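Local coordinates for protein beta-1,4-mannanase (Aplysia kurodai, PDB 3VUP) that probably hydrolyses the internal beta-1,4-mannosidic bonds of mannan, as a TIM-barrel mannanase found in the digestive fluid of a sea hare, at residues Arg122-Ile127 with Asn193-Gln198; Lys176-Thr181 with Arg246-Lys251. One frame throughout, in Å; residues are numbered along the deposited sequence. Where two conformers were deposited one is given.

Both contacts lie on the periphery of the eight-stranded barrel, their centres about 14 Å apart, and both involve the long loop between strand 157-161 and helix 197-214. Interaction 1 joins the end of that loop to helix 122-128 through a tyrosine whose ring is buried and whose hydroxyl is hydrogen-bonded to an aspartate. Interaction 2 joins an earlier part of the same loop to helix 242-249 and has no hydrogen bond across it; beside a disulfide, a tyrosine meets a more exposed leucine and an alanine. The two meet where Y197 and Q198 pack on C177, Y178 and T180, the closest approach being Y197 CD2 to T180 CG2 at 3.4 Å.

Interaction 1 of 2, residues Arg122-Ile127 with Asn193-Gln198; sequences RLDGLI and NKYLYQ
Y195 reaches across to D124 and I127, and its side chain can be followed outward from CB. With CG anti to the carbonyl carbon (chi1 -59°), the ring extends toward helix 122-128. CG and CD1 lie beneath the gamma methyl of I127, with I127 CG2 3.7 Å from Y195 CD1. Further out, CZ and CE2 meet the delta methyl of the same isoleucine, each 3.8 Å from I127 CD1. That methyl stands 4.0 Å from the ring centroid and 22° off the normal, the geometry of a CH-pi contact over one face. The opposite face carries CB of the preceding residue, K194, 3.8 Å above the plane and shifted toward the rim, so the ring lies between two aliphatic groups.

In this TIM barrel the contact joins a helix following the third barrel strand, 105-112, to the loop following the fourth, 157-161, just before helix 197-214. Backbone hydrogen bonds between Y195 and both M166 and I168 tie the tyrosine to an earlier part of its own loop.

At the tip, Y195 OH donates to D124 OD1 over 2.6 Å, and OD1 accepts with its anti lone pair, directed away from OD2. The carboxylate is turned 36° from the ring plane, and OD1 sits at the ring edge, near CE1 as well. K194 passes the same oxygen on its extended chain: CE comes to 3.8 Å from D124 OD1, while NZ remains 4.3 Å from that oxygen, beyond a salt bridge, and is hydrogen-bonded to OD1 of N116.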
ATOM      1  N   ARG A 122     -13.137   7.736  13.600  1.00 13.36           N
ATOM      2  CA  ARG A 122     -12.583   8.748  12.721  1.00 13.47           C
ATOM      3  C   ARG A 122     -12.411   8.235  11.291  1.00 11.51           C
ATOM      4  O   ARG A 122     -12.835   8.888  10.333  1.00 10.75           O
ATOM      5  CB  ARG A 122     -11.233   9.216  13.254  0.55 14.60           C
ATOM      6  CG  ARG A 122     -11.339  10.020  14.524  0.55 15.24           C
ATOM      7  CD  ARG A 122      -9.982  10.293  15.126  0.55 15.85           C
ATOM      8  NE  ARG A 122     -10.119  11.041  16.370  0.55 16.49           N
ATOM      9  CZ  ARG A 122      -9.146  11.218  17.258  0.55 17.41           C
ATOM     10  NH1 ARG A 122      -7.945  10.701  17.047  0.55 17.67           N
ATOM     11  NH2 ARG A 122      -9.379  11.913  18.361  0.55 18.28           N
ATOM     12  N   LEU A 123     -11.828   7.050  11.150  1.00 10.88           N
ATOM     13  CA  LEU A 123     -11.730   6.433   9.836  1.00 10.08           C
ATOM     14  C   LEU A 123     -13.117   6.067   9.318  1.00  9.16           C
ATOM     15  O   LEU A 123     -13.431   6.296   8.150  1.00  8.59           O
ATOM     16  CB  LEU A 123     -10.825   5.201   9.882  1.00 10.16           C
ATOM     17  CG  LEU A 123     -10.732   4.362   8.606  1.00 10.06           C
ATOM     18  CD1 LEU A 123     -10.310   5.217   7.416  1.00 10.56           C
ATOM     19  CD2 LEU A 123      -9.774   3.184   8.795  1.00 10.62           C
ATOM     20  N   ASP A 124     -13.951   5.526  10.201  1.00  9.00           N
ATOM     21  CA  ASP A 124     -15.305   5.136   9.852  1.00  9.11           C
ATOM     22  C   ASP A 124     -16.077   6.286   9.192  1.00  8.44           C
ATOM     23  O   ASP A 124     -16.754   6.091   8.173  1.00  8.58           O
ATOM     24  CB  ASP A 124     -16.012   4.656  11.114  1.00  9.79           C
ATOM     25  CG  ASP A 124     -17.399   4.114  10.840  1.00 10.93           C
ATOM     26  OD1 ASP A 124     -17.501   2.996  10.297  1.00 11.37           O
ATOM     27  OD2 ASP A 124     -18.388   4.793  11.189  1.00 13.01           O
ATOM     28  N   GLY A 125     -15.950   7.488   9.752  1.00  9.00           N
ATOM     29  CA  GLY A 125     -16.638   8.648   9.210  1.00  9.04           C
ATOM     30  C   GLY A 125     -16.163   9.053   7.825  1.00  8.83           C
ATOM     31  O   GLY A 125     -16.953   9.529   7.006  1.00  9.80           O
ATOM     32  N   LEU A 126     -14.872   8.881   7.556  1.00  8.32           N
ATOM     33  CA  LEU A 126     -14.351   9.188   6.229  1.00  8.19           C
ATOM     34  C   LEU A 126     -14.869   8.206   5.184  1.00  8.01           C
ATOM     35  O   LEU A 126     -15.068   8.567   4.021  1.00  9.18           O
ATOM     36  CB  LEU A 126     -12.826   9.169   6.228  1.00  8.24           C
ATOM     37  CG  LEU A 126     -12.127  10.137   7.176  1.00  8.53           C
ATOM     38  CD1 LEU A 126     -10.628  10.059   6.939  1.00  9.11           C
ATOM     39  CD2 LEU A 126     -12.632  11.561   6.988  1.00  8.96           C
ATOM     40  N   ILE A 127     -15.074   6.958   5.594  1.00  7.77           N
ATOM     41  CA  ILE A 127     -15.580   5.940   4.682  1.00  8.64           C
ATOM     42  C   ILE A 127     -17.075   6.125   4.413  1.00  9.96           C
ATOM     43  O   ILE A 127     -17.538   5.965   3.280  1.00 11.28           O
ATOM     44  CB  ILE A 127     -15.301   4.527   5.229  1.00  8.22           C
ATOM     45  CG1 ILE A 127     -13.789   4.283   5.286  1.00  8.64           C
ATOM     46  CG2 ILE A 127     -15.984   3.465   4.381  1.00  8.59           C
ATOM     47  CD1 ILE A 127     -13.391   3.058   6.091  1.00  9.57           C
ATOM     48  N   ASN A 193     -17.380  -7.416  10.090  1.00  7.28           N
ATOM     49  CA  ASN A 193     -18.119  -7.188   8.854  1.00  7.59           C
ATOM     50  C   ASN A 193     -18.770  -5.822   8.958  1.00  7.67           C
ATOM     51  O   ASN A 193     -19.829  -5.700   9.557  1.00  9.10           O
ATOM     52  CB  ASN A 193     -19.213  -8.245   8.680  1.00  7.28           C
ATOM     53  CG  ASN A 193     -18.665  -9.646   8.466  1.00  7.24           C
ATOM     54  OD1 ASN A 193     -17.461  -9.841   8.284  1.00  8.02           O
ATOM     55  ND2 ASN A 193     -19.555 -10.633   8.469  1.00  7.67           N
ATOM     56  N   LYS A 194     -18.151  -4.798   8.380  1.00  7.47           N
ATOM     57  CA  LYS A 194     -18.537  -3.416   8.646  1.00  8.82           C
ATOM     58  C   LYS A 194     -18.964  -2.624   7.405  1.00  9.01           C
ATOM     59  O   LYS A 194     -19.946  -1.878   7.467  1.00 10.97           O
ATOM     60  CB  LYS A 194     -17.371  -2.711   9.345  1.00 11.19           C
ATOM     61  CG  LYS A 194     -17.718  -1.593  10.300  1.00 12.87           C
ATOM     62  CD  LYS A 194     -16.456  -1.198  11.054  1.00 13.80           C
ATOM     63  CE  LYS A 194     -16.710  -0.182  12.144  1.00 15.31           C
ATOM     64  NZ  LYS A 194     -15.417   0.173  12.779  1.00 15.35           N
ATOM     65  N   TYR A 195     -18.230  -2.766   6.296  1.00  8.30           N
ATOM     66  CA  TYR A 195     -18.407  -1.869   5.148  1.00  8.35           C
ATOM     67  C   TYR A 195     -18.931  -2.526   3.876  1.00  8.55           C
ATOM     68  O   TYR A 195     -18.676  -3.705   3.607  1.00  8.53           O
ATOM     69  CB  TYR A 195     -17.103  -1.131   4.831  1.00  9.07           C
ATOM     70  CG  TYR A 195     -16.625  -0.328   6.013  1.00  9.25           C
ATOM     71  CD1 TYR A 195     -17.363   0.750   6.474  1.00  9.07           C
ATOM     72  CD2 TYR A 195     -15.458  -0.662   6.690  1.00  9.76           C
ATOM     73  CE1 TYR A 195     -16.952   1.469   7.569  1.00  9.40           C
ATOM     74  CE2 TYR A 195     -15.040   0.055   7.788  1.00  9.59           C
ATOM     75  CZ  TYR A 195     -15.790   1.117   8.225  1.00  9.42           C
ATOM     76  OH  TYR A 195     -15.368   1.829   9.325  1.00  9.97           O
ATOM     77  N   LEU A 196     -19.667  -1.725   3.106  1.00  9.72           N
ATOM     78  CA  LEU A 196     -20.104  -2.081   1.761  1.00  9.95           C
ATOM     79  C   LEU A 196     -19.161  -1.480   0.719  1.00  8.12           C
ATOM     80  O   LEU A 196     -18.519  -0.438   0.953  1.00  7.43           O
ATOM     81  CB  LEU A 196     -21.542  -1.616   1.512  1.00 11.66           C
ATOM     82  CG  LEU A 196     -22.636  -2.264   2.368  1.00 14.03           C
ATOM     83  CD1 LEU A 196     -24.021  -1.770   1.959  1.00 14.27           C
ATOM     84  CD2 LEU A 196     -22.549  -3.780   2.280  1.00 15.41           C
ATOM     85  N   TYR A 197     -19.076  -2.138  -0.433  1.00  7.40           N
ATOM     86  CA  TYR A 197     -18.080  -1.753  -1.430  1.00  6.27           C
ATOM     87  C   TYR A 197     -18.326  -0.400  -2.069  1.00  6.24           C
ATOM     88  O   TYR A 197     -17.368   0.263  -2.436  1.00  6.95           O
ATOM     89  CB  TYR A 197     -17.828  -2.839  -2.490  1.00  7.06           C
ATOM     90  CG  TYR A 197     -16.564  -3.612  -2.183  1.00  6.67           C
ATOM     91  CD1 TYR A 197     -15.313  -3.096  -2.490  1.00  7.42           C
ATOM     92  CD2 TYR A 197     -16.620  -4.827  -1.538  1.00  7.45           C
ATOM     93  CE1 TYR A 197     -14.145  -3.791  -2.174  1.00  7.23           C
ATOM     94  CE2 TYR A 197     -15.469  -5.530  -1.220  1.00  7.72           C
ATOM     95  CZ  TYR A 197     -14.232  -5.012  -1.544  1.00  6.50           C
ATOM     96  OH  TYR A 197     -13.103  -5.722  -1.214  1.00  6.88           O
ATOM     97  N   GLN A 198     -19.573   0.035  -2.209  1.00  6.52           N
ATOM     98  CA  GLN A 198     -19.747   1.349  -2.819  1.00  7.89           C
ATOM     99  C   GLN A 198     -19.050   2.427  -1.975  1.00  7.14           C
ATOM    100  O   GLN A 198     -18.399   3.327  -2.518  1.00  7.90           O
ATOM    101  CB  GLN A 198     -21.220   1.689  -3.050  1.00  9.65           C
ATOM    102  CG  GLN A 198     -21.418   2.970  -3.853  1.00 12.64           C
ATOM    103  CD  GLN A 198     -22.878   3.262  -4.148  1.00 14.74           C
ATOM    104  OE1 GLN A 198     -23.752   2.443  -3.869  1.00 17.40           O
ATOM    105  NE2 GLN A 198     -23.147   4.438  -4.704  1.00 16.37           N
TER

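Interaction 2 of 2, residues Lys176-Thr181 with Arg246-Lys251; sequences KCYDTT and RLAGGK. With SO4 (sulfate ion), chain I; SO4 (sulfate ion), chain H.
A248 CB and L247 CD2 come up to the Y178 ring obliquely, near its hydroxyl end. At the R246 guanidinium, O2 of the chain I sulfate lies in plane at the edge, 3.0 Å from R246 NH1 (N-H...O angle 157°). This ion, also hydrogen-bonded to H243 ND1, probably comes from the crystallisation liquor.

In the TIM barrel the contact sets the loop after the fourth strand, 157-161, against helix 242-249, and the disulfide C177-C244 joins the same two elements covalently. C177 SG lies 4.2 Å from CD2 of L247, adding an apolar contact beside it. The hydroxyl end of Y178 makes the closest approaches, with OH 3.5 Å from CA of A248 and 3.7 Å from CG of L247. L247 holds CG anti to its backbone N (chi1 177°), which directs its branch toward the loop.

G250, with positive phi, is the first residue past the helix, its N hydrogen-bonded to R246 O; K251 then extends NZ to O2 of the chain H sulfate at 3.0 Å. Within the loop, D179 forms an Asx turn: OD2 receives the backbone N of T181 from 48° out of the carboxylate plane, and its syn lone pair takes T181 OG1 at 2.7 Å.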
ATOM      1  N   LYS A 176     -21.971  -5.774  -9.946  1.00  5.92           N
ATOM      2  CA  LYS A 176     -20.828  -6.660  -9.755  1.00  6.16           C
ATOM      3  C   LYS A 176     -19.722  -6.008  -8.929  1.00  5.76           C
ATOM      4  O   LYS A 176     -19.117  -6.660  -8.075  1.00  6.21           O
ATOM      5  CB  LYS A 176     -20.291  -7.108 -11.118  1.00  7.46           C
ATOM      6  CG  LYS A 176     -19.023  -7.946 -11.069  1.00  8.46           C
ATOM      7  CD  LYS A 176     -18.609  -8.414 -12.467  1.00  9.22           C
ATOM      8  CE  LYS A 176     -17.247  -9.099 -12.452  1.00 10.29           C
ATOM      9  NZ  LYS A 176     -16.110  -8.132 -12.407  1.00 10.09           N
ATOM     10  N   CYS A 177     -19.459  -4.723  -9.159  1.00  5.62           N
ATOM     11  CA  CYS A 177     -18.408  -4.043  -8.409  1.00  5.64           C
ATOM     12  C   CYS A 177     -18.623  -4.053  -6.903  1.00  5.17           C
ATOM     13  O   CYS A 177     -17.659  -3.876  -6.151  1.00  5.72           O
ATOM     14  CB  CYS A 177     -18.272  -2.588  -8.860  1.00  6.57           C
ATOM     15  SG  CYS A 177     -17.678  -2.373 -10.532  1.00  6.58           S
ATOM     16  N   TYR A 178     -19.871  -4.224  -6.466  1.00  4.95           N
ATOM     17  CA  TYR A 178     -20.184  -4.156  -5.039  1.00  5.87           C
ATOM     18  C   TYR A 178     -20.488  -5.518  -4.411  1.00  5.62           C
ATOM     19  O   TYR A 178     -20.541  -5.640  -3.190  1.00  7.91           O
ATOM     20  CB  TYR A 178     -21.374  -3.215  -4.789  1.00  6.88           C
ATOM     21  CG  TYR A 178     -21.267  -1.841  -5.434  1.00  6.54           C
ATOM     22  CD1 TYR A 178     -20.034  -1.238  -5.670  1.00  6.85           C
ATOM     23  CD2 TYR A 178     -22.410  -1.146  -5.811  1.00  6.56           C
ATOM     24  CE1 TYR A 178     -19.946   0.012  -6.268  1.00  7.46           C
ATOM     25  CE2 TYR A 178     -22.334   0.105  -6.403  1.00  7.13           C
ATOM     26  CZ  TYR A 178     -21.097   0.681  -6.630  1.00  7.30           C
ATOM     27  OH  TYR A 178     -21.003   1.925  -7.225  1.00  8.33           O
ATOM     28  N   ASP A 179     -20.694  -6.535  -5.240  1.00  5.54           N
ATOM     29  CA  ASP A 179     -21.111  -7.852  -4.773  1.00  5.38           C
ATOM     30  C   ASP A 179     -19.926  -8.594  -4.158  1.00  4.95           C
ATOM     31  O   ASP A 179     -18.868  -8.664  -4.776  1.00  5.22           O
ATOM     32  CB  ASP A 179     -21.654  -8.629  -5.970  1.00  5.60           C
ATOM     33  CG  ASP A 179     -22.145 -10.004  -5.600  1.00  6.03           C
ATOM     34  OD1 ASP A 179     -23.381 -10.196  -5.559  1.00  6.48           O
ATOM     35  OD2 ASP A 179     -21.298 -10.893  -5.355  1.00  5.63           O
ATOM     36  N   THR A 180     -20.103  -9.164  -2.963  1.00  4.94           N
ATOM     37  CA  THR A 180     -19.003  -9.873  -2.310  1.00  5.04           C
ATOM     38  C   THR A 180     -19.310 -11.352  -2.105  1.00  4.61           C
ATOM     39  O   THR A 180     -18.699 -12.011  -1.261  1.00  4.94           O
ATOM     40  CB  THR A 180     -18.604  -9.225  -0.974  1.00  5.39           C
ATOM     41  OG1 THR A 180     -19.732  -9.234  -0.095  1.00  5.59           O
ATOM     42  CG2 THR A 180     -18.147  -7.797  -1.187  1.00  5.88           C
ATOM     43  N   THR A 181     -20.247 -11.890  -2.876  1.00  5.19           N
ATOM     44  CA  THR A 181     -20.533 -13.310  -2.756  1.00  5.29           C
ATOM     45  C   THR A 181     -19.323 -14.203  -3.063  1.00  5.43           C
ATOM     46  O   THR A 181     -19.156 -15.246  -2.432  1.00  5.89           O
ATOM     47  CB  THR A 181     -21.763 -13.741  -3.580  1.00  6.07           C
ATOM     48  OG1 THR A 181     -21.531 -13.516  -4.977  1.00  6.25           O
ATOM     49  CG2 THR A 181     -22.999 -12.986  -3.120  1.00  7.16           C
ATOM     50  N   ARG A 246     -14.338   4.325 -10.675  1.00  5.95           N
ATOM     51  CA  ARG A 246     -15.032   5.433 -11.326  1.00  6.06           C
ATOM     52  C   ARG A 246     -16.545   5.328 -11.149  1.00  6.42           C
ATOM     53  O   ARG A 246     -17.232   6.340 -10.989  1.00  6.72           O
ATOM     54  CB  ARG A 246     -14.671   5.500 -12.811  1.00  6.85           C
ATOM     55  CG  ARG A 246     -13.230   5.899 -13.075  1.00  7.39           C
ATOM     56  CD  ARG A 246     -12.870   5.727 -14.541  1.00  8.11           C
ATOM     57  NE  ARG A 246     -11.516   6.196 -14.793  1.00  8.30           N
ATOM     58  CZ  ARG A 246     -10.719   5.718 -15.740  1.00  8.82           C
ATOM     59  NH1 ARG A 246     -11.137   4.742 -16.543  1.00  9.72           N
ATOM     60  NH2 ARG A 246      -9.499   6.222 -15.880  1.00  9.85           N
ATOM     61  N   LEU A 247     -17.073   4.110 -11.175  1.00  6.35           N
ATOM     62  CA  LEU A 247     -18.507   3.931 -10.978  1.00  7.07           C
ATOM     63  C   LEU A 247     -18.916   4.439  -9.601  1.00  6.63           C
ATOM     64  O   LEU A 247     -19.894   5.165  -9.453  1.00  7.15           O
ATOM     65  CB  LEU A 247     -18.896   2.458 -11.122  1.00  7.49           C
ATOM     66  CG  LEU A 247     -20.371   2.161 -10.853  1.00  8.71           C
ATOM     67  CD1 LEU A 247     -21.253   2.760 -11.929  1.00 10.18           C
ATOM     68  CD2 LEU A 247     -20.581   0.670 -10.771  1.00  9.77           C
ATOM     69  N   ALA A 248     -18.152   4.054  -8.589  1.00  6.25           N
ATOM     70  CA  ALA A 248     -18.513   4.360  -7.207  1.00  6.52           C
ATOM     71  C   ALA A 248     -18.346   5.833  -6.856  1.00  6.75           C
ATOM     72  O   ALA A 248     -19.149   6.390  -6.107  1.00  7.58           O
ATOM     73  CB  ALA A 248     -17.696   3.521  -6.257  1.00  7.61           C
ATOM     74  N   GLY A 249     -17.289   6.454  -7.373  1.00  6.09           N
ATOM     75  CA  GLY A 249     -16.946   7.811  -6.983  1.00  6.14           C
ATOM     76  C   GLY A 249     -17.062   8.894  -8.041  1.00  6.09           C
ATOM     77  O   GLY A 249     -17.112  10.079  -7.707  1.00  6.91           O
ATOM     78  N   GLY A 250     -17.069   8.502  -9.311  1.00  6.40           N
ATOM     79  CA  GLY A 250     -17.258   9.443 -10.400  1.00  7.22           C
ATOM     80  C   GLY A 250     -16.050  10.253 -10.833  1.00  8.43           C
ATOM     81  O   GLY A 250     -16.158  11.050 -11.754  1.00 11.84           O
ATOM     82  N   LYS A 251     -14.904  10.064 -10.190  1.00  6.96           N
ATOM     83  CA  LYS A 251     -13.756  10.914 -10.488  1.00  6.90           C
ATOM     84  C   LYS A 251     -12.777  10.187 -11.414  1.00  7.10           C
ATOM     85  O   LYS A 251     -12.264   9.114 -11.089  1.00  7.11           O
ATOM     86  CB  LYS A 251     -13.115  11.402  -9.185  1.00  7.87           C
ATOM     87  CG  LYS A 251     -14.127  12.097  -8.268  1.00  8.08           C
ATOM     88  CD  LYS A 251     -13.452  12.883  -7.157  1.00  8.33           C
ATOM     89  CE  LYS A 251     -14.469  13.569  -6.257  0.54  9.78           C
ATOM     90  NZ  LYS A 251     -13.806  14.399  -5.201  0.54 11.83           N
TER
HETATM   91  S   SO4 I 407     -14.947   3.314 -17.090  1.00 19.89           S
HETATM   92  O1  SO4 I 407     -15.551   4.280 -16.171  1.00 20.35           O
HETATM   93  O2  SO4 I 407     -13.583   3.002 -16.667  1.00 17.87           O
HETATM   94  O3  SO4 I 407     -15.764   2.106 -17.124  1.00 20.93           O
HETATM   95  O4  SO4 I 407     -14.894   3.900 -18.425  1.00 21.37           O
HETATM   96  S   SO4 H 406     -12.325  17.853  -5.843  1.00 19.37           S
HETATM   97  O1  SO4 H 406     -12.582  17.546  -4.438  1.00 21.82           O
HETATM   98  O2  SO4 H 406     -12.961  16.856  -6.714  1.00 15.49           O
HETATM   99  O3  SO4 H 406     -12.857  19.172  -6.170  1.00 20.75           O
HETATM  100  O4  SO4 H 406     -10.880  17.856  -6.072  1.00 19.91           O